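Local atomic coordinates of glycoside hydrolase family 16 protein (PDB entry 6T2N), a protein that probably cleaves internal beta-galactosidic bonds in the O-glycan chains of mucin, as an endo-acting family 16 glycoside hydrolase of a human gut bacterium. Residues 54-60 against 296-302; 163-169 against 266-272; 142-146 against 229-233. One frame throughout, in Å; residues are numbered along the deposited sequence.

Contact 1 of 3, residues 54-60 against 296-302; sequences YVWGDEF and IDYVRFY. With CA (calcium ion), chain C.
E59 OE1 takes two N-H groups from R300, NH2 at 2.9 Å and NE at 3.0 Å. The grip is side-on, the carboxylate turned 21° from the guanidinium plane, and both donors reach the syn side of that one oxygen from the same face. A bend at chi2 (-56°) folds the E59 chain back to this point. The backbone carbonyl of E59 serves the calcium (E59 O to calcium 2.3 Å). D297 adds two ligands, O at 2.6 Å and OD1 at 2.7 Å, and G98 O another. An Asx turn, F60 N to D58 OD1 (2.9 Å), shapes the chain around E59, and W70 holds the other carboxylate oxygen of D58. The guanidinium of R300 also lies over the ring of Y298; a leucine in place of R300 would probably leave the E59 carboxylate without its charged mate and free to turn. Farther along, Y54 points its ring edge at the face of Y302, planes 82° apart. V55 and W56 both face F301, a classic beta bulge in an antiparallel pair. A calcium site of this kind, on the convex side of the jelly-roll sandwich away from the cleft, is known from other family 16 enzymes.

Contact 2 of 3, residues 163-169 against 266-272; sequences AIWLLGK and PFYLILN
A163 to G168 pairs antiparallel with N272 to F267 in unbroken register, the short strand axes 4.3 Å apart at closest, and K169 N continues the ladder beyond G168 by bonding to P266 O. W165 shares a face of the sheet with A163, L167, Y268, I270 and N272. Its indole N-H runs to N272 OD1 (NE1 to OD1 2.7 Å), leaving in the ring plane but reaching the amide oxygen 27° out of the carbonyl plane. The ring and amide planes stand 75° apart. The chi1 of W165, 62°, holds CG between the backbone N and the carbonyl carbon and swings the indole over toward the neighbouring strand. I270 lies alongside and sets CD1 over the face of the six-membered ring, 3.8 Å from its centroid, a CH-pi contact, while its CG2 approaches NE1. The same W165 touches E179 and D181 of strand 179-181, where the sequence matches the E-x-D-x-x-E signature of family 16; this side of the sheet therefore probably lines the substrate cleft of the jelly roll. Y268 and L167 point the same way, L167 CB meeting the phenol ring off-centre, 4.1 Å from its centroid. On the reverse side the groups are aliphatic or aromatic: L166 CG meets L269 CD1 at 3.8 Å, and I164 CG2 meets L271 CD2 at 4.1 Å. F267 extends its ring across to G168, whose CA sits over the ring centre in another CH-pi contact; this position holds no side chain to come between ring and backbone. F267 also touches I180.

Contact 3 of 3, residues 142-146 against 229-233; sequences NFMFG and MEWDK
F145 turns the edge of its ring onto the face of the W231 indole, a T-shaped pair with the centroid of the five-membered ring 4.8 Å from that of the phenyl and the planes 76° apart. CD1 and CE1 lead, each 3.5 Å from W231 NE1. Although CB of F145 leaves its backbone heading away from W231, the chi1 of -50° sets CG opposite the carbonyl carbon and brings the ring back over the indole. The backbone of F145 covers the same aromatic system: its CA makes an off-centre CH-pi contact, 4.3 Å from the centroid of the five-membered ring of W231, and its N lies above the indole toward the rim. F143 O comes instead to the indole edge, 3.4 Å from W231 CZ3. Here the chain passes from one sheet of the jelly-roll sandwich to the other: strand 142-143 pairs with 267-275, whereas strand 146-153 pairs with 225-231, so W231 packs against the connection between the two sheets. G146 takes backbone angles there that suit glycine and brings its amide N within 3.1 Å of W231 O. The F145 ring is itself sandwiched, with M144 CG over the centre of one face and K233 N above the opposite face toward the rim. That K233 amide hydrogen-bonds to Q310, and helix 305-311 also touches F145 through H307 and Q310. The indole N-H of W231 is spent on F263 O, which fixes the rotation of the ring beneath F145.

Overall arrangement
The contacts lie at the corners of a rough triangle, with centres about 14 Å apart from contact 1 to either of the others and about 12 Å between contacts 2 and 3. Along the chain both 2 and 3 are nested within the loop closed by contact 1, and their own segments alternate. Contact 1 belongs to the sheet of strands 146-153 and 292-302, contact 2 to the facing one; V299 packs on L269 and L271, and I296 on L271. Contact 3 bridges the two, F143 O bonding probably to F267 N while F143 packs on F301 and W56. Together they join the calcium-bearing outer side to the sheet that probably lines the cleft.

Contact 1 of 3, residues 54-60 against 296-302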
loop_
_atom_site.group_PDB
_atom_site.type_symbol
_atom_site.label_atom_id
_atom_site.label_comp_id
_atom_site.label_asym_id
_atom_site.label_seq_id
_atom_site.Cartn_x
_atom_site.Cartn_y
_atom_site.Cartn_z
ATOM N N TYR A 54 8.447 15.536 -11.649
ATOM C CA TYR A 54 7.323 15.494 -10.680
ATOM C C TYR A 54 6.029 15.552 -11.478
ATOM O O TYR A 54 5.915 16.349 -12.410
ATOM C CB TYR A 54 7.358 16.662 -9.679
ATOM C CG TYR A 54 6.555 16.494 -8.401
ATOM C CD1 TYR A 54 7.042 15.720 -7.365
ATOM C CD2 TYR A 54 5.329 17.111 -8.196
ATOM C CE1 TYR A 54 6.337 15.542 -6.184
ATOM C CE2 TYR A 54 4.618 16.958 -7.008
ATOM C CZ TYR A 54 5.122 16.171 -5.981
ATOM O OH TYR A 54 4.483 15.955 -4.772
ATOM N N VAL A 55 5.090 14.693 -11.116
ATOM C CA VAL A 55 3.764 14.568 -11.785
ATOM C C VAL A 55 2.658 14.656 -10.728
ATOM O O VAL A 55 1.574 15.134 -11.089
ATOM C CB VAL A 55 3.649 13.255 -12.591
ATOM C CG1 VAL A 55 2.452 13.304 -13.529
ATOM C CG2 VAL A 55 4.926 12.925 -13.367
ATOM N N TRP A 56 2.903 14.176 -9.501
ATOM C CA TRP A 56 1.870 14.092 -8.437
ATOM C C TRP A 56 2.527 13.758 -7.102
ATOM O O TRP A 56 3.577 13.070 -7.100
ATOM C CB TRP A 56 0.810 13.058 -8.829
ATOM C CG TRP A 56 -0.434 12.991 -7.994
ATOM C CD1 TRP A 56 -1.651 13.538 -8.286
ATOM C CD2 TRP A 56 -0.627 12.237 -6.782
ATOM N NE1 TRP A 56 -2.574 13.210 -7.329
ATOM C CE2 TRP A 56 -1.976 12.399 -6.406
ATOM C CE3 TRP A 56 0.203 11.429 -6.000
ATOM C CZ2 TRP A 56 -2.503 11.782 -5.281
ATOM C CZ3 TRP A 56 -0.316 10.816 -4.890
ATOM C CH2 TRP A 56 -1.656 10.987 -4.545
ATOM N N GLY A 57 1.934 14.267 -6.017
ATOM C CA GLY A 57 2.363 13.932 -4.651
ATOM C C GLY A 57 1.864 14.898 -3.577
ATOM O O GLY A 57 0.813 15.597 -3.710
ATOM N N ASP A 58 2.561 14.864 -2.459
ATOM C CA ASP A 58 2.037 15.408 -1.183
ATOM C C ASP A 58 3.213 15.396 -0.215
ATOM O O ASP A 58 3.869 14.327 -0.051
ATOM C CB ASP A 58 0.799 14.653 -0.667
ATOM C CG ASP A 58 -0.197 15.508 0.114
ATOM O OD1 ASP A 58 0.265 16.412 0.873
ATOM O OD2 ASP A 58 -1.432 15.270 -0.057
ATOM N N GLU A 59 3.518 16.579 0.305
ATOM C CA GLU A 59 4.555 16.747 1.336
ATOM C C GLU A 59 3.816 16.849 2.661
ATOM O O GLU A 59 4.480 16.734 3.677
ATOM C CB GLU A 59 5.461 17.900 0.920
ATOM C CG GLU A 59 5.856 17.788 -0.550
ATOM C CD GLU A 59 6.551 16.414 -0.868
ATOM O OE1 GLU A 59 7.642 16.276 -0.239
ATOM O OE2 GLU A 59 6.130 15.649 -1.814
ATOM N N PHE A 60 2.481 16.935 2.614
ATOM C CA PHE A 60 1.601 16.933 3.806
ATOM C C PHE A 60 1.976 18.091 4.702
ATOM O O PHE A 60 2.368 17.846 5.845
ATOM C CB PHE A 60 1.786 15.649 4.607
ATOM C CG PHE A 60 1.334 14.434 3.841
ATOM C CD1 PHE A 60 0.004 14.320 3.440
ATOM C CD2 PHE A 60 2.239 13.437 3.482
ATOM C CE1 PHE A 60 -0.409 13.221 2.700
ATOM C CE2 PHE A 60 1.819 12.338 2.759
ATOM C CZ PHE A 60 0.497 12.236 2.378
ATOM N N ILE A 296 4.089 9.294 7.408
ATOM C CA ILE A 296 4.561 9.398 5.993
ATOM C C ILE A 296 5.053 10.828 5.792
ATOM O O ILE A 296 4.203 11.759 5.784
ATOM C CB ILE A 296 3.454 9.039 4.983
ATOM C CG1 ILE A 296 3.055 7.575 5.074
ATOM C CG2 ILE A 296 3.881 9.402 3.591
ATOM C CD1 ILE A 296 1.876 7.349 5.952
ATOM N N ASP A 297 6.356 11.016 5.637
ATOM C CA ASP A 297 6.861 12.381 5.343
ATOM C C ASP A 297 6.355 12.807 3.951
ATOM O O ASP A 297 5.846 13.905 3.823
ATOM C CB ASP A 297 8.366 12.490 5.579
ATOM C CG ASP A 297 8.862 13.922 5.595
ATOM O OD1 ASP A 297 8.216 14.803 6.226
ATOM O OD2 ASP A 297 9.900 14.147 5.000
ATOM N N TYR A 298 6.480 12.004 2.912
ATOM C CA TYR A 298 6.011 12.453 1.580
ATOM C C TYR A 298 5.687 11.287 0.641
ATOM O O TYR A 298 6.091 10.110 0.851
ATOM C CB TYR A 298 7.010 13.428 0.948
ATOM C CG TYR A 298 8.397 12.899 0.712
ATOM C CD1 TYR A 298 8.659 11.926 -0.249
ATOM C CD2 TYR A 298 9.470 13.401 1.425
ATOM C CE1 TYR A 298 9.952 11.466 -0.480
ATOM C CE2 TYR A 298 10.767 12.960 1.199
ATOM C CZ TYR A 298 11.008 11.993 0.245
ATOM O OH TYR A 298 12.275 11.552 0.073
ATOM N N VAL A 299 4.906 11.649 -0.369
ATOM C CA VAL A 299 4.586 10.802 -1.543
ATOM C C VAL A 299 4.868 11.646 -2.778
ATOM O O VAL A 299 4.261 12.719 -2.895
ATOM C CB VAL A 299 3.133 10.310 -1.473
ATOM C CG1 VAL A 299 2.736 9.536 -2.730
ATOM C CG2 VAL A 299 2.911 9.498 -0.202
ATOM N N ARG A 300 5.825 11.212 -3.602
ATOM C CA ARG A 300 6.217 11.870 -4.876
ATOM C C ARG A 300 6.244 10.842 -5.992
ATOM O O ARG A 300 7.024 9.852 -5.878
ATOM C CB ARG A 300 7.606 12.460 -4.731
ATOM C CG ARG A 300 7.705 13.344 -3.507
ATOM C CD ARG A 300 9.110 13.861 -3.386
ATOM N NE ARG A 300 9.249 14.803 -2.291
ATOM C CZ ARG A 300 10.381 15.013 -1.651
ATOM N NH1 ARG A 300 11.470 14.343 -1.963
ATOM N NH2 ARG A 300 10.443 15.897 -0.691
ATOM N N PHE A 301 5.398 11.070 -6.993
ATOM C CA PHE A 301 5.340 10.302 -8.259
ATOM C C PHE A 301 6.062 11.079 -9.363
ATOM O O PHE A 301 5.674 12.253 -9.548
ATOM C CB PHE A 301 3.889 10.098 -8.670
ATOM C CG PHE A 301 3.754 9.236 -9.893
ATOM C CD1 PHE A 301 4.400 8.012 -9.967
ATOM C CD2 PHE A 301 2.966 9.631 -10.953
ATOM C CE1 PHE A 301 4.247 7.186 -11.060
ATOM C CE2 PHE A 301 2.790 8.791 -12.036
ATOM C CZ PHE A 301 3.425 7.573 -12.084
ATOM N N TYR A 302 7.050 10.471 -10.043
ATOM C CA TYR A 302 7.771 11.061 -11.219
ATOM C C TYR A 302 7.690 10.173 -12.484
ATOM O O TYR A 302 7.556 8.933 -12.369
ATOM C CB TYR A 302 9.258 11.275 -10.925
ATOM C CG TYR A 302 9.622 12.163 -9.761
ATOM C CD1 TYR A 302 9.606 11.680 -8.461
ATOM C CD2 TYR A 302 10.068 13.457 -9.959
ATOM C CE1 TYR A 302 9.992 12.465 -7.385
ATOM C CE2 TYR A 302 10.460 14.255 -8.898
ATOM C CZ TYR A 302 10.430 13.758 -7.606
ATOM O OH TYR A 302 10.804 14.526 -6.538
HETATM CA CA CA C . 6.560 16.290 4.635
#

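Contact 2 of 3, residues 163-169 against 266-272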
loop_
_atom_site.group_PDB
_atom_site.type_symbol
_atom_site.label_atom_id
_atom_site.label_comp_id
_atom_site.label_asym_id
_atom_site.label_seq_id
_atom_site.Cartn_x
_atom_site.Cartn_y
_atom_site.Cartn_z
ATOM N N ALA A 163 1.915 -0.713 6.108
ATOM C CA ALA A 163 1.989 -1.133 4.701
ATOM C C ALA A 163 1.912 0.096 3.803
ATOM O O ALA A 163 1.082 0.966 4.072
ATOM C CB ALA A 163 0.885 -2.090 4.408
ATOM N N ILE A 164 2.785 0.138 2.800
ATOM C CA ILE A 164 2.668 0.966 1.572
ATOM C C ILE A 164 2.417 -0.002 0.422
ATOM O O ILE A 164 3.278 -0.831 0.173
ATOM C CB ILE A 164 3.967 1.753 1.397
ATOM C CG1 ILE A 164 4.209 2.601 2.640
ATOM C CG2 ILE A 164 4.006 2.559 0.108
ATOM C CD1 ILE A 164 5.664 2.955 2.814
ATOM N N TRP A 165 1.278 0.105 -0.252
ATOM C CA TRP A 165 0.960 -0.862 -1.318
ATOM C C TRP A 165 -0.088 -0.345 -2.309
ATOM O O TRP A 165 -0.779 0.616 -2.019
ATOM C CB TRP A 165 0.596 -2.169 -0.653
ATOM C CG TRP A 165 -0.597 -2.055 0.213
ATOM C CD1 TRP A 165 -0.705 -1.325 1.348
ATOM C CD2 TRP A 165 -1.858 -2.712 0.033
ATOM N NE1 TRP A 165 -1.957 -1.462 1.860
ATOM C CE2 TRP A 165 -2.682 -2.313 1.086
ATOM C CE3 TRP A 165 -2.381 -3.583 -0.922
ATOM C CZ2 TRP A 165 -3.988 -2.750 1.219
ATOM C CZ3 TRP A 165 -3.670 -4.025 -0.780
ATOM C CH2 TRP A 165 -4.462 -3.614 0.283
ATOM N N LEU A 166 -0.064 -0.926 -3.507
ATOM C CA LEU A 166 -0.894 -0.571 -4.689
ATOM C C LEU A 166 -1.587 -1.831 -5.236
ATOM O O LEU A 166 -0.989 -2.902 -5.200
ATOM C CB LEU A 166 0.012 0.033 -5.762
ATOM C CG LEU A 166 0.897 1.193 -5.306
ATOM C CD1 LEU A 166 2.304 0.746 -4.897
ATOM C CD2 LEU A 166 0.975 2.250 -6.387
ATOM N N LEU A 167 -2.838 -1.658 -5.659
ATOM C CA LEU A 167 -3.749 -2.648 -6.288
ATOM C C LEU A 167 -4.075 -2.136 -7.693
ATOM O O LEU A 167 -4.338 -0.907 -7.809
ATOM C CB LEU A 167 -5.057 -2.734 -5.495
ATOM C CG LEU A 167 -5.026 -3.518 -4.184
ATOM C CD1 LEU A 167 -6.245 -3.193 -3.305
ATOM C CD2 LEU A 167 -4.919 -5.010 -4.453
ATOM N N GLY A 168 -4.081 -3.043 -8.694
ATOM C CA GLY A 168 -4.300 -2.765 -10.143
ATOM C C GLY A 168 -5.837 -2.720 -10.440
ATOM O O GLY A 168 -6.663 -3.542 -9.902
ATOM N N LYS A 169 -6.223 -1.640 -11.156
ATOM C CA LYS A 169 -7.652 -1.414 -11.513
ATOM C C LYS A 169 -7.715 -1.775 -12.984
ATOM O O LYS A 169 -6.992 -1.152 -13.769
ATOM C CB LYS A 169 -8.183 -0.005 -11.194
ATOM C CG LYS A 169 -9.702 0.162 -11.370
ATOM C CD LYS A 169 -10.169 1.606 -11.434
ATOM C CE LYS A 169 -9.731 2.374 -10.201
ATOM N NZ LYS A 169 -9.120 3.679 -10.540
ATOM N N PRO A 266 -3.229 0.561 -14.792
ATOM C CA PRO A 266 -3.040 1.490 -13.676
ATOM C C PRO A 266 -3.319 0.835 -12.315
ATOM O O PRO A 266 -4.150 -0.108 -12.161
ATOM C CB PRO A 266 -3.996 2.632 -14.012
ATOM C CG PRO A 266 -5.080 1.982 -14.829
ATOM C CD PRO A 266 -4.398 0.892 -15.624
ATOM N N PHE A 267 -2.579 1.341 -11.341
ATOM C CA PHE A 267 -2.566 0.855 -9.934
ATOM C C PHE A 267 -2.908 2.006 -8.972
ATOM O O PHE A 267 -2.368 3.123 -9.170
ATOM C CB PHE A 267 -1.187 0.238 -9.680
ATOM C CG PHE A 267 -1.109 -1.242 -9.910
ATOM C CD1 PHE A 267 -1.046 -1.745 -11.179
ATOM C CD2 PHE A 267 -1.109 -2.120 -8.852
ATOM C CE1 PHE A 267 -0.970 -3.114 -11.395
ATOM C CE2 PHE A 267 -1.030 -3.483 -9.053
ATOM C CZ PHE A 267 -0.964 -3.981 -10.334
ATOM N N TYR A 268 -3.755 1.784 -7.960
ATOM C CA TYR A 268 -4.028 2.856 -6.945
ATOM C C TYR A 268 -3.305 2.534 -5.644
ATOM O O TYR A 268 -2.894 1.389 -5.427
ATOM C CB TYR A 268 -5.507 3.166 -6.739
ATOM C CG TYR A 268 -6.276 1.996 -6.226
ATOM C CD1 TYR A 268 -6.288 1.733 -4.876
ATOM C CD2 TYR A 268 -6.940 1.128 -7.089
ATOM C CE1 TYR A 268 -6.987 0.650 -4.372
ATOM C CE2 TYR A 268 -7.618 0.013 -6.610
ATOM C CZ TYR A 268 -7.639 -0.222 -5.240
ATOM O OH TYR A 268 -8.286 -1.284 -4.673
ATOM N N LEU A 269 -3.041 3.594 -4.883
ATOM C CA LEU A 269 -2.107 3.564 -3.730
ATOM C C LEU A 269 -2.878 3.542 -2.412
ATOM O O LEU A 269 -3.922 4.225 -2.289
ATOM C CB LEU A 269 -1.169 4.763 -3.755
ATOM C CG LEU A 269 -0.250 4.859 -2.535
ATOM C CD1 LEU A 269 0.639 3.635 -2.386
ATOM C CD2 LEU A 269 0.608 6.133 -2.573
ATOM N N ILE A 270 -2.355 2.756 -1.473
ATOM C CA ILE A 270 -2.872 2.631 -0.087
ATOM C C ILE A 270 -1.740 2.811 0.902
ATOM O O ILE A 270 -0.708 2.098 0.733
ATOM C CB ILE A 270 -3.490 1.266 0.148
ATOM C CG1 ILE A 270 -4.662 1.032 -0.786
ATOM C CG2 ILE A 270 -3.892 1.189 1.590
ATOM C CD1 ILE A 270 -5.430 -0.221 -0.427
ATOM N N LEU A 271 -1.998 3.664 1.905
ATOM C CA LEU A 271 -1.152 3.862 3.112
ATOM C C LEU A 271 -2.003 3.486 4.324
ATOM O O LEU A 271 -3.079 4.049 4.473
ATOM C CB LEU A 271 -0.710 5.321 3.134
ATOM C CG LEU A 271 -0.117 5.848 1.826
ATOM C CD1 LEU A 271 0.253 7.302 1.959
ATOM C CD2 LEU A 271 1.116 5.084 1.447
ATOM N N ASN A 272 -1.587 2.522 5.127
ATOM C CA ASN A 272 -2.452 2.001 6.209
ATOM C C ASN A 272 -1.585 1.347 7.307
ATOM O O ASN A 272 -0.412 0.957 7.022
ATOM C CB ASN A 272 -3.525 1.074 5.640
ATOM C CG ASN A 272 -2.937 -0.284 5.336
ATOM O OD1 ASN A 272 -2.286 -0.455 4.328
ATOM N ND2 ASN A 272 -3.002 -1.212 6.268
#

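Contact 3 of 3, residues 142-146 against 229-233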
loop_
_atom_site.group_PDB
_atom_site.type_symbol
_atom_site.label_atom_id
_atom_site.label_comp_id
_atom_site.label_asym_id
_atom_site.label_seq_id
_atom_site.Cartn_x
_atom_site.Cartn_y
_atom_site.Cartn_z
ATOM N N ASN A 142 -4.734 7.299 -10.163
ATOM C CA ASN A 142 -4.133 6.035 -10.675
ATOM C C ASN A 142 -2.736 6.321 -11.196
ATOM O O ASN A 142 -2.547 7.378 -11.733
ATOM C CB ASN A 142 -4.915 5.469 -11.840
ATOM C CG ASN A 142 -6.333 5.175 -11.449
ATOM O OD1 ASN A 142 -7.173 5.044 -12.324
ATOM N ND2 ASN A 142 -6.598 5.081 -10.151
ATOM N N PHE A 143 -1.808 5.401 -11.006
ATOM C CA PHE A 143 -0.410 5.533 -11.479
ATOM C C PHE A 143 -0.203 4.495 -12.567
ATOM O O PHE A 143 -0.727 3.379 -12.365
ATOM C CB PHE A 143 0.557 5.322 -10.316
ATOM C CG PHE A 143 0.265 6.204 -9.135
ATOM C CD1 PHE A 143 0.751 7.500 -9.091
ATOM C CD2 PHE A 143 -0.519 5.748 -8.090
ATOM C CE1 PHE A 143 0.463 8.324 -8.011
ATOM C CE2 PHE A 143 -0.814 6.579 -7.019
ATOM C CZ PHE A 143 -0.329 7.864 -6.990
ATOM N N MET A 144 0.475 4.849 -13.666
ATOM C CA MET A 144 0.884 3.844 -14.712
ATOM C C MET A 144 2.251 4.152 -15.305
ATOM O O MET A 144 2.351 4.926 -16.205
ATOM C CB MET A 144 -0.109 3.730 -15.860
ATOM C CG MET A 144 0.116 2.481 -16.642
ATOM S SD MET A 144 -1.362 2.053 -17.573
ATOM C CE MET A 144 -0.622 1.266 -19.007
ATOM N N PHE A 145 3.248 3.497 -14.774
ATOM C CA PHE A 145 4.676 3.690 -15.094
ATOM C C PHE A 145 5.112 4.968 -14.355
ATOM O O PHE A 145 4.523 6.127 -14.464
ATOM C CB PHE A 145 4.977 3.645 -16.618
ATOM C CG PHE A 145 4.413 2.448 -17.360
ATOM C CD1 PHE A 145 4.424 1.186 -16.782
ATOM C CD2 PHE A 145 3.825 2.600 -18.597
ATOM C CE1 PHE A 145 3.823 0.118 -17.406
ATOM C CE2 PHE A 145 3.244 1.520 -19.235
ATOM C CZ PHE A 145 3.257 0.279 -18.641
ATOM N N GLY A 146 6.182 4.776 -13.612
ATOM C CA GLY A 146 7.045 5.897 -13.250
ATOM C C GLY A 146 7.760 5.498 -12.010
ATOM O O GLY A 146 7.789 4.306 -11.719
ATOM N N MET A 229 9.547 2.641 -5.873
ATOM C CA MET A 229 9.156 1.729 -6.951
ATOM C C MET A 229 9.476 2.412 -8.289
ATOM O O MET A 229 8.818 3.400 -8.612
ATOM C CB MET A 229 7.663 1.433 -6.849
ATOM C CG MET A 229 7.191 0.668 -8.043
ATOM S SD MET A 229 5.423 0.375 -8.149
ATOM C CE MET A 229 4.868 2.016 -8.599
ATOM N N GLU A 230 10.449 1.912 -9.057
ATOM C CA GLU A 230 10.603 2.232 -10.516
ATOM C C GLU A 230 9.817 1.173 -11.317
ATOM O O GLU A 230 9.877 -0.013 -10.915
ATOM C CB GLU A 230 12.086 2.311 -10.913
ATOM C CG GLU A 230 12.793 3.599 -10.511
ATOM C CD GLU A 230 14.244 3.781 -10.953
ATOM O OE1 GLU A 230 14.905 2.769 -11.289
ATOM O OE2 GLU A 230 14.716 4.942 -10.985
ATOM N N TRP A 231 9.123 1.575 -12.395
ATOM C CA TRP A 231 8.121 0.755 -13.137
ATOM C C TRP A 231 8.047 1.216 -14.600
ATOM O O TRP A 231 7.556 2.322 -14.845
ATOM C CB TRP A 231 6.770 0.874 -12.404
ATOM C CG TRP A 231 5.560 0.243 -13.029
ATOM C CD1 TRP A 231 5.542 -0.815 -13.879
ATOM C CD2 TRP A 231 4.181 0.579 -12.804
ATOM N NE1 TRP A 231 4.259 -1.145 -14.211
ATOM C CE2 TRP A 231 3.400 -0.297 -13.574
ATOM C CE3 TRP A 231 3.511 1.544 -12.050
ATOM C CZ2 TRP A 231 2.007 -0.248 -13.600
ATOM C CZ3 TRP A 231 2.128 1.597 -12.069
ATOM C CH2 TRP A 231 1.384 0.701 -12.831
ATOM N N ASP A 232 8.631 0.432 -15.508
ATOM C CA ASP A 232 8.367 0.390 -16.970
ATOM C C ASP A 232 7.322 -0.665 -17.333
ATOM O O ASP A 232 6.912 -1.454 -16.478
ATOM C CB ASP A 232 9.523 -0.274 -17.673
ATOM C CG ASP A 232 10.899 0.473 -17.654
ATOM O OD1 ASP A 232 11.012 1.582 -18.276
ATOM O OD2 ASP A 232 11.864 -0.185 -17.184
ATOM N N LYS A 233 7.059 -0.792 -18.622
ATOM C CA LYS A 233 6.395 -1.970 -19.225
ATOM C C LYS A 233 7.333 -3.227 -19.403
ATOM O O LYS A 233 6.710 -4.259 -19.860
ATOM C CB LYS A 233 6.118 -1.706 -20.686
ATOM C CG LYS A 233 7.402 -1.827 -21.501
ATOM C CD LYS A 233 7.302 -1.345 -22.945
ATOM C CE LYS A 233 8.640 -0.905 -23.467
ATOM N NZ LYS A 233 8.714 -1.257 -24.883
#